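Local atomic coordinates of pheromome Binding Protein (Epiphyas postvittana, PDB entry 6VQ5), a protein that probably binds odorant molecules such as moth pheromones and carries them. Residues 116-119 with 120-124; 34-38 with 39-43. One frame throughout, in Å; residues are numbered along the deposited sequence.

Contact 1 of 2, residues 116-119 with 120-124; sequences KCFR and TNIHE. Unlike the reference sequence in segment 120-124: Glu124 (reference Lys).
Phe118 and Ile122, one helical turn apart, are brought together by their first torsions. In Phe118, CG stands anti to the backbone N (chi1 175°), which carries the ring out beside its own carbonyl carbon. In Ile122, CG1 takes the position between backbone N and carbonyl carbon (chi1 65°), leaving CG2 anti to the carbonyl carbon and turned to the ring. Ile122 CG2 lies over one face of the Phe118 ring in a CH-pi contact, 3.8 Å from the ring centroid and shifted toward the rim, where Phe118 CE1 is the nearest ring atom at 3.6 Å. The other branch reaches the ring farther along, with Ile122 CD1 4.0 Å from Phe118 CE2.

Beneath these side chains the helix runs out. Thr120 N still donates to Lys116 O at 3.0 Å, and Asn121 N to Cys117 O at 3.0 Å. Phe118 O is then shared by two weak bonds, from Asn121 N and Ile122 N, and Ile122 is the first residue to leave helical geometry. The Asn121 amide folds back toward Cys117, its ND2 3.9 Å from Cys117 SG. Arg119 points its guanidinium at Trp37, giving a hydrogen bond from NH2 to the Trp37 carbonyl and a cation-pi contact with the indole.

Leu90 and Leu94 of helix 84-100 pack on Phe118, and the disulfide of Cys117 with Cys97 ties the same two helices: this is the C-terminal end of helix 107-121, braced by a disulfide to helix 84-100 as in the insect odorant-binding protein fold.

Contact 2 of 2, residues 34-38 with 39-43; sequences YNYWK and EDYSL
Asp40 N and Glu39 N turn back onto carbonyls near the end of helix 28-37, donating to Asn35 O at 3.0 Å and to Tyr36 O at 3.1 Å respectively. The second bond nests inside the first, and with Glu39 at positive phi (76°) the pair is a Schellman motif that closes the helix. Both donors sit above the planes of the carbonyls they meet, Glu39 N much more so, as the chain wraps across the helix end instead of continuing along it.

The next turn is fixed by the Asp40 carboxylate. Asp40 OD1 accepts twice from Ser42: from Ser42 OG at 2.7 Å on the syn lone pair, and from Ser42 N at 3.2 Å, which approaches from above the carboxylate plane. The bond to the backbone N makes an Asx turn. With an alanine in place of Asp40, Ser42 N and OG would lose their common acceptor, and the bend after the cap would probably be less firmly set.

Packing begins where Tyr41 swings back to the helix. With CG anti to its carbonyl carbon (chi1 -57°), the ring presents its edge to the helix terminus, and Tyr41 CE1 lies 3.4 Å from Tyr36 O, near the plane of the Tyr41 ring. Tyr41 CE1 is also 3.8 Å from Tyr36 CD1, the two phenol rings meeting at a slant. On the other flank of the cap, Asn35 CB lies 3.6 Å from Asp40 O.

Helix 107-121 packs against Tyr36 and Tyr41: Tyr36 OH bonds to the Ala115 carbonyl, while Tyr41 OH and the Glu39 carboxylate both reach the Thr120 hydroxyl. The cap thus joins helix 28-37 to the loop leading to helix 46-58, against the side of helix 107-121.

How the contacts relate
From the N terminus, contact 2 comes first, ending helix 28-37 and starting the loop toward helix 46-58. Contact 1 follows much later, at the C-terminal end of helix 107-121. Each joins two adjoining stretches of chain, so neither encloses a long loop; they stand in series, without nesting or crossing. In space they touch, their centres about 12 Å apart, so two helix ends distant in sequence lie side by side. Arg119 is central to this junction: Arg119 CG lies 3.3 Å from Tyr41 OH and Arg119 CB 3.4 Å from Tyr36 OH. Together the two contacts tie helix 28-37 and its following loop to the end of helix 107-121.

Contact 1 of 2, residues 116-119 with 120-124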
ATOM      1  N   LYS A 116       0.580  -6.333  -2.120  1.00 64.45           N
ATOM      2  CA  LYS A 116       0.300  -7.755  -1.772  1.00 65.01           C
ATOM      3  C   LYS A 116       1.554  -8.408  -1.171  1.00 66.84           C
ATOM      4  O   LYS A 116       1.442  -9.096  -0.146  1.00 68.54           O
ATOM      5  CB  LYS A 116      -0.141  -8.521  -3.015  1.00 64.12           C
ATOM      6  CG  LYS A 116      -1.529  -8.167  -3.513  1.00 62.91           C
ATOM      7  CD  LYS A 116      -2.095  -9.231  -4.418  1.00 62.77           C
ATOM      8  CE  LYS A 116      -1.544  -9.181  -5.825  1.00 63.48           C
ATOM      9  NZ  LYS A 116      -2.028 -10.340  -6.594  1.00 63.77           N
ATOM     10  N   CYS A 117       2.698  -8.225  -1.817  1.00 66.75           N
ATOM     11  CA  CYS A 117       4.018  -8.662  -1.316  1.00 67.64           C
ATOM     12  C   CYS A 117       4.214  -8.119   0.103  1.00 68.51           C
ATOM     13  O   CYS A 117       4.543  -8.903   1.008  1.00 69.95           O
ATOM     14  CB  CYS A 117       5.112  -8.182  -2.257  1.00 69.06           C
ATOM     15  SG  CYS A 117       6.774  -8.528  -1.638  1.00 71.55           S
ATOM     16  N   PHE A 118       3.993  -6.821   0.289  1.00 69.40           N
ATOM     17  CA  PHE A 118       4.119  -6.126   1.596  1.00 71.14           C
ATOM     18  C   PHE A 118       3.202  -6.791   2.632  1.00 70.52           C
ATOM     19  O   PHE A 118       3.689  -7.292   3.651  1.00 70.54           O
ATOM     20  CB  PHE A 118       3.791  -4.638   1.453  1.00 70.42           C
ATOM     21  CG  PHE A 118       3.783  -3.906   2.761  1.00 70.97           C
ATOM     22  CD1 PHE A 118       4.973  -3.623   3.409  1.00 74.43           C
ATOM     23  CD2 PHE A 118       2.587  -3.528   3.357  1.00 70.87           C
ATOM     24  CE1 PHE A 118       4.967  -2.948   4.624  1.00 77.95           C
ATOM     25  CE2 PHE A 118       2.575  -2.874   4.582  1.00 73.68           C
ATOM     26  CZ  PHE A 118       3.767  -2.572   5.206  1.00 77.21           C
ATOM     27  N   ARG A 119       1.891  -6.781   2.380  1.00 69.37           N
ATOM     28  CA  ARG A 119       0.874  -7.270   3.345  1.00 67.84           C
ATOM     29  C   ARG A 119       1.206  -8.714   3.734  1.00 68.29           C
ATOM     30  O   ARG A 119       1.116  -9.031   4.926  1.00 71.22           O
ATOM     31  CB  ARG A 119      -0.524  -7.152   2.743  1.00 65.25           C
ATOM     32  CG  ARG A 119      -1.613  -7.836   3.551  1.00 64.90           C
ATOM     33  CD  ARG A 119      -1.728  -7.221   4.921  1.00 67.26           C
ATOM     34  NE  ARG A 119      -2.691  -7.938   5.744  1.00 69.67           N
ATOM     35  CZ  ARG A 119      -2.397  -8.900   6.620  1.00 70.13           C
ATOM     36  NH1 ARG A 119      -1.153  -9.312   6.798  1.00 71.48           N
ATOM     37  NH2 ARG A 119      -3.372  -9.471   7.298  1.00 70.22           N
ATOM     38  N   THR A 120       1.586  -9.551   2.775  1.00 67.03           N
ATOM     39  CA  THR A 120       1.842 -10.990   3.018  1.00 71.29           C
ATOM     40  C   THR A 120       3.124 -11.161   3.854  1.00 75.36           C
ATOM     41  O   THR A 120       3.102 -12.032   4.740  1.00 79.08           O
ATOM     42  CB  THR A 120       1.796 -11.796   1.709  1.00 70.87           C
ATOM     43  OG1 THR A 120       0.435 -11.881   1.284  1.00 67.18           O
ATOM     44  CG2 THR A 120       2.339 -13.200   1.843  1.00 71.23           C
ATOM     45  N   ASN A 121       4.177 -10.363   3.635  1.00 76.35           N
ATOM     46  CA  ASN A 121       5.504 -10.566   4.288  1.00 80.34           C
ATOM     47  C   ASN A 121       5.610  -9.837   5.640  1.00 82.91           C
ATOM     48  O   ASN A 121       6.641 -10.021   6.323  1.00 86.66           O
ATOM     49  CB  ASN A 121       6.658 -10.160   3.371  1.00 81.84           C
ATOM     50  CG  ASN A 121       6.951 -11.177   2.281  1.00 84.06           C
ATOM     51  OD1 ASN A 121       6.403 -12.280   2.249  1.00 85.96           O
ATOM     52  ND2 ASN A 121       7.850 -10.827   1.378  1.00 86.79           N
ATOM     53  N   ILE A 122       4.615  -9.047   6.046  1.00 81.96           N
ATOM     54  CA  ILE A 122       4.644  -8.345   7.363  1.00 86.16           C
ATOM     55  C   ILE A 122       3.925  -9.203   8.407  1.00 91.14           C
ATOM     56  O   ILE A 122       3.621  -8.671   9.491  1.00 94.13           O
ATOM     57  CB  ILE A 122       4.070  -6.911   7.288  1.00 84.21           C
ATOM     58  CG1 ILE A 122       2.582  -6.879   6.936  1.00 82.11           C
ATOM     59  CG2 ILE A 122       4.896  -6.056   6.349  1.00 82.73           C
ATOM     60  CD1 ILE A 122       1.882  -5.613   7.388  1.00 81.88           C
ATOM     61  N   HIS A 123       3.696 -10.485   8.103  1.00 95.87           N
ATOM     62  CA  HIS A 123       2.988 -11.467   8.972  1.00 98.85           C
ATOM     63  C   HIS A 123       3.522 -11.431  10.412  1.00104.50           C
ATOM     64  O   HIS A 123       2.710 -11.276  11.334  1.00107.75           O
ATOM     65  CB  HIS A 123       3.125 -12.879   8.384  1.00 99.87           C
ATOM     66  CG  HIS A 123       2.487 -13.933   9.227  1.00101.49           C
ATOM     67  ND1 HIS A 123       1.119 -14.167   9.206  1.00 99.06           N
ATOM     68  CD2 HIS A 123       3.010 -14.785  10.133  1.00103.35           C
ATOM     69  CE1 HIS A 123       0.833 -15.124  10.059  1.00100.84           C
ATOM     70  NE2 HIS A 123       1.973 -15.516  10.642  1.00104.58           N
ATOM     71  N   GLU A 124       4.837 -11.569  10.597  1.00108.21           N
ATOM     72  CA  GLU A 124       5.466 -11.851  11.916  1.00116.12           C
ATOM     73  C   GLU A 124       5.706 -10.544  12.689  1.00117.72           C
ATOM     74  O   GLU A 124       6.593 -10.542  13.570  1.00121.09           O
ATOM     75  CB  GLU A 124       6.797 -12.600  11.747  1.00121.06           C
ATOM     76  CG  GLU A 124       6.813 -13.633  10.626  1.00120.26           C
ATOM     77  CD  GLU A 124       7.521 -13.184   9.353  1.00119.98           C
ATOM     78  OE1 GLU A 124       7.191 -12.092   8.810  1.00119.81           O
ATOM     79  OE2 GLU A 124       8.416 -13.914   8.915  1.00120.50           O
TER

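Contact 2 of 2, residues 34-38 with 39-43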
ATOM      1  N   TYR A  34     -10.478  -3.920   2.289  1.00 62.85           N
ATOM      2  CA  TYR A  34     -10.768  -4.824   3.432  1.00 64.76           C
ATOM      3  C   TYR A  34     -10.274  -6.240   3.099  1.00 63.29           C
ATOM      4  O   TYR A  34      -9.590  -6.880   3.916  1.00 64.62           O
ATOM      5  CB  TYR A  34     -12.265  -4.821   3.742  1.00 65.67           C
ATOM      6  CG  TYR A  34     -12.650  -5.744   4.866  1.00 65.92           C
ATOM      7  CD1 TYR A  34     -12.427  -5.388   6.185  1.00 67.56           C
ATOM      8  CD2 TYR A  34     -13.204  -6.986   4.608  1.00 65.87           C
ATOM      9  CE1 TYR A  34     -12.788  -6.226   7.228  1.00 69.46           C
ATOM     10  CE2 TYR A  34     -13.576  -7.834   5.641  1.00 66.66           C
ATOM     11  CZ  TYR A  34     -13.367  -7.453   6.954  1.00 68.54           C
ATOM     12  OH  TYR A  34     -13.708  -8.270   7.991  1.00 70.59           O
ATOM     13  N   ASN A  35     -10.587  -6.714   1.895  1.00 62.58           N
ATOM     14  CA  ASN A  35     -10.200  -8.062   1.405  1.00 61.56           C
ATOM     15  C   ASN A  35      -8.674  -8.158   1.325  1.00 60.28           C
ATOM     16  O   ASN A  35      -8.098  -9.077   1.915  1.00 62.15           O
ATOM     17  CB  ASN A  35     -10.915  -8.370   0.093  1.00 60.24           C
ATOM     18  CG  ASN A  35     -12.366  -8.725   0.333  1.00 58.76           C
ATOM     19  OD1 ASN A  35     -12.756  -9.048   1.452  1.00 61.39           O
ATOM     20  ND2 ASN A  35     -13.171  -8.656  -0.701  1.00 56.64           N
ATOM     21  N   TYR A  36      -8.050  -7.221   0.636  1.00 59.82           N
ATOM     22  CA  TYR A  36      -6.585  -7.004   0.670  1.00 60.00           C
ATOM     23  C   TYR A  36      -6.058  -7.191   2.098  1.00 59.50           C
ATOM     24  O   TYR A  36      -5.066  -7.901   2.302  1.00 58.47           O
ATOM     25  CB  TYR A  36      -6.248  -5.586   0.215  1.00 60.20           C
ATOM     26  CG  TYR A  36      -4.834  -5.180   0.531  1.00 61.68           C
ATOM     27  CD1 TYR A  36      -3.766  -5.815  -0.077  1.00 60.55           C
ATOM     28  CD2 TYR A  36      -4.556  -4.171   1.438  1.00 62.38           C
ATOM     29  CE1 TYR A  36      -2.462  -5.432   0.185  1.00 61.98           C
ATOM     30  CE2 TYR A  36      -3.253  -3.779   1.709  1.00 62.64           C
ATOM     31  CZ  TYR A  36      -2.201  -4.418   1.089  1.00 62.81           C
ATOM     32  OH  TYR A  36      -0.910  -4.063   1.355  1.00 64.24           O
ATOM     33  N   TRP A  37      -6.666  -6.521   3.074  1.00 59.80           N
ATOM     34  CA  TRP A  37      -6.082  -6.492   4.432  1.00 61.22           C
ATOM     35  C   TRP A  37      -6.268  -7.868   5.081  1.00 63.27           C
ATOM     36  O   TRP A  37      -5.404  -8.275   5.908  1.00 62.60           O
ATOM     37  CB  TRP A  37      -6.627  -5.354   5.297  1.00 62.11           C
ATOM     38  CG  TRP A  37      -5.650  -5.120   6.396  1.00 65.44           C
ATOM     39  CD1 TRP A  37      -5.757  -5.516   7.695  1.00 68.67           C
ATOM     40  CD2 TRP A  37      -4.311  -4.621   6.242  1.00 67.26           C
ATOM     41  NE1 TRP A  37      -4.596  -5.247   8.368  1.00 71.38           N
ATOM     42  CE2 TRP A  37      -3.691  -4.692   7.504  1.00 69.77           C
ATOM     43  CE3 TRP A  37      -3.580  -4.090   5.170  1.00 67.63           C
ATOM     44  CZ2 TRP A  37      -2.386  -4.246   7.721  1.00 72.27           C
ATOM     45  CZ3 TRP A  37      -2.291  -3.639   5.385  1.00 68.76           C
ATOM     46  CH2 TRP A  37      -1.703  -3.718   6.647  1.00 70.94           C
ATOM     47  N   LYS A  38      -7.342  -8.582   4.725  1.00 62.16           N
ATOM     48  CA  LYS A  38      -7.569  -9.921   5.306  1.00 63.99           C
ATOM     49  C   LYS A  38      -6.880 -10.982   4.443  1.00 63.75           C
ATOM     50  O   LYS A  38      -7.046 -12.157   4.724  1.00 65.67           O
ATOM     51  CB  LYS A  38      -9.052 -10.105   5.633  1.00 64.58           C
ATOM     52  CG  LYS A  38      -9.917 -10.701   4.557  1.00 63.92           C
ATOM     53  CD  LYS A  38     -11.318 -10.953   5.055  1.00 64.97           C
ATOM     54  CE  LYS A  38     -12.226 -11.259   3.890  1.00 64.49           C
ATOM     55  NZ  LYS A  38     -13.575 -11.592   4.360  1.00 67.48           N
ATOM     56  N   GLU A  39      -6.118 -10.567   3.440  1.00 64.92           N
ATOM     57  CA  GLU A  39      -5.203 -11.416   2.638  1.00 66.09           C
ATOM     58  C   GLU A  39      -5.985 -12.277   1.637  1.00 67.12           C
ATOM     59  O   GLU A  39      -5.433 -13.324   1.239  1.00 70.05           O
ATOM     60  CB  GLU A  39      -4.328 -12.249   3.576  1.00 68.67           C
ATOM     61  CG  GLU A  39      -2.846 -12.172   3.230  1.00 70.14           C
ATOM     62  CD  GLU A  39      -1.919 -12.938   4.152  1.00 72.62           C
ATOM     63  OE1 GLU A  39      -2.433 -13.616   5.063  1.00 74.49           O
ATOM     64  OE2 GLU A  39      -0.691 -12.875   3.950  1.00 75.05           O
ATOM     65  N   ASP A  40      -7.203 -11.878   1.243  1.00 67.69           N
ATOM     66  CA  ASP A  40      -7.904 -12.422   0.045  1.00 69.22           C
ATOM     67  C   ASP A  40      -7.616 -11.472  -1.119  1.00 66.58           C
ATOM     68  O   ASP A  40      -8.229 -10.390  -1.180  1.00 66.36           O
ATOM     69  CB  ASP A  40      -9.420 -12.628   0.191  1.00 72.58           C
ATOM     70  CG  ASP A  40     -10.101 -13.051  -1.129  1.00 81.15           C
ATOM     71  OD1 ASP A  40      -9.441 -13.777  -1.954  1.00 83.35           O
ATOM     72  OD2 ASP A  40     -11.296 -12.643  -1.376  1.00 85.99           O
ATOM     73  N   TYR A  41      -6.748 -11.890  -2.031  1.00 64.79           N
ATOM     74  CA  TYR A  41      -6.283 -11.087  -3.186  1.00 62.63           C
ATOM     75  C   TYR A  41      -6.970 -11.518  -4.487  1.00 64.80           C
ATOM     76  O   TYR A  41      -6.715 -10.870  -5.520  1.00 69.54           O
ATOM     77  CB  TYR A  41      -4.780 -11.266  -3.376  1.00 61.68           C
ATOM     78  CG  TYR A  41      -3.917 -10.911  -2.195  1.00 60.45           C
ATOM     79  CD1 TYR A  41      -4.313  -9.983  -1.243  1.00 60.54           C
ATOM     80  CD2 TYR A  41      -2.666 -11.479  -2.064  1.00 60.64           C
ATOM     81  CE1 TYR A  41      -3.498  -9.654  -0.173  1.00 61.09           C
ATOM     82  CE2 TYR A  41      -1.830 -11.149  -1.015  1.00 61.60           C
ATOM     83  CZ  TYR A  41      -2.248 -10.237  -0.065  1.00 62.40           C
ATOM     84  OH  TYR A  41      -1.414  -9.907   0.958  1.00 64.21           O
ATOM     85  N   SER A  42      -7.781 -12.578  -4.463  1.00 65.48           N
ATOM     86  CA  SER A  42      -8.275 -13.260  -5.686  1.00 67.31           C
ATOM     87  C   SER A  42      -9.024 -12.268  -6.571  1.00 65.31           C
ATOM     88  O   SER A  42      -8.917 -12.392  -7.777  1.00 66.78           O
ATOM     89  CB  SER A  42      -9.131 -14.469  -5.366  1.00 70.47           C
ATOM     90  OG  SER A  42     -10.227 -14.119  -4.529  1.00 71.56           O
ATOM     91  N   LEU A  43      -9.746 -11.309  -5.998  1.00 63.45           N
ATOM     92  CA  LEU A  43     -10.660 -10.441  -6.790  1.00 63.34           C
ATOM     93  C   LEU A  43     -10.146  -9.000  -6.901  1.00 62.75           C
ATOM     94  O   LEU A  43     -10.921  -8.187  -7.390  1.00 63.38           O
ATOM     95  CB  LEU A  43     -12.035 -10.478  -6.127  1.00 61.06           C
ATOM     96  CG  LEU A  43     -12.770 -11.803  -6.281  1.00 60.08           C
ATOM     97  CD1 LEU A  43     -14.175 -11.685  -5.701  1.00 58.68           C
ATOM     98  CD2 LEU A  43     -12.798 -12.239  -7.745  1.00 60.52           C
TER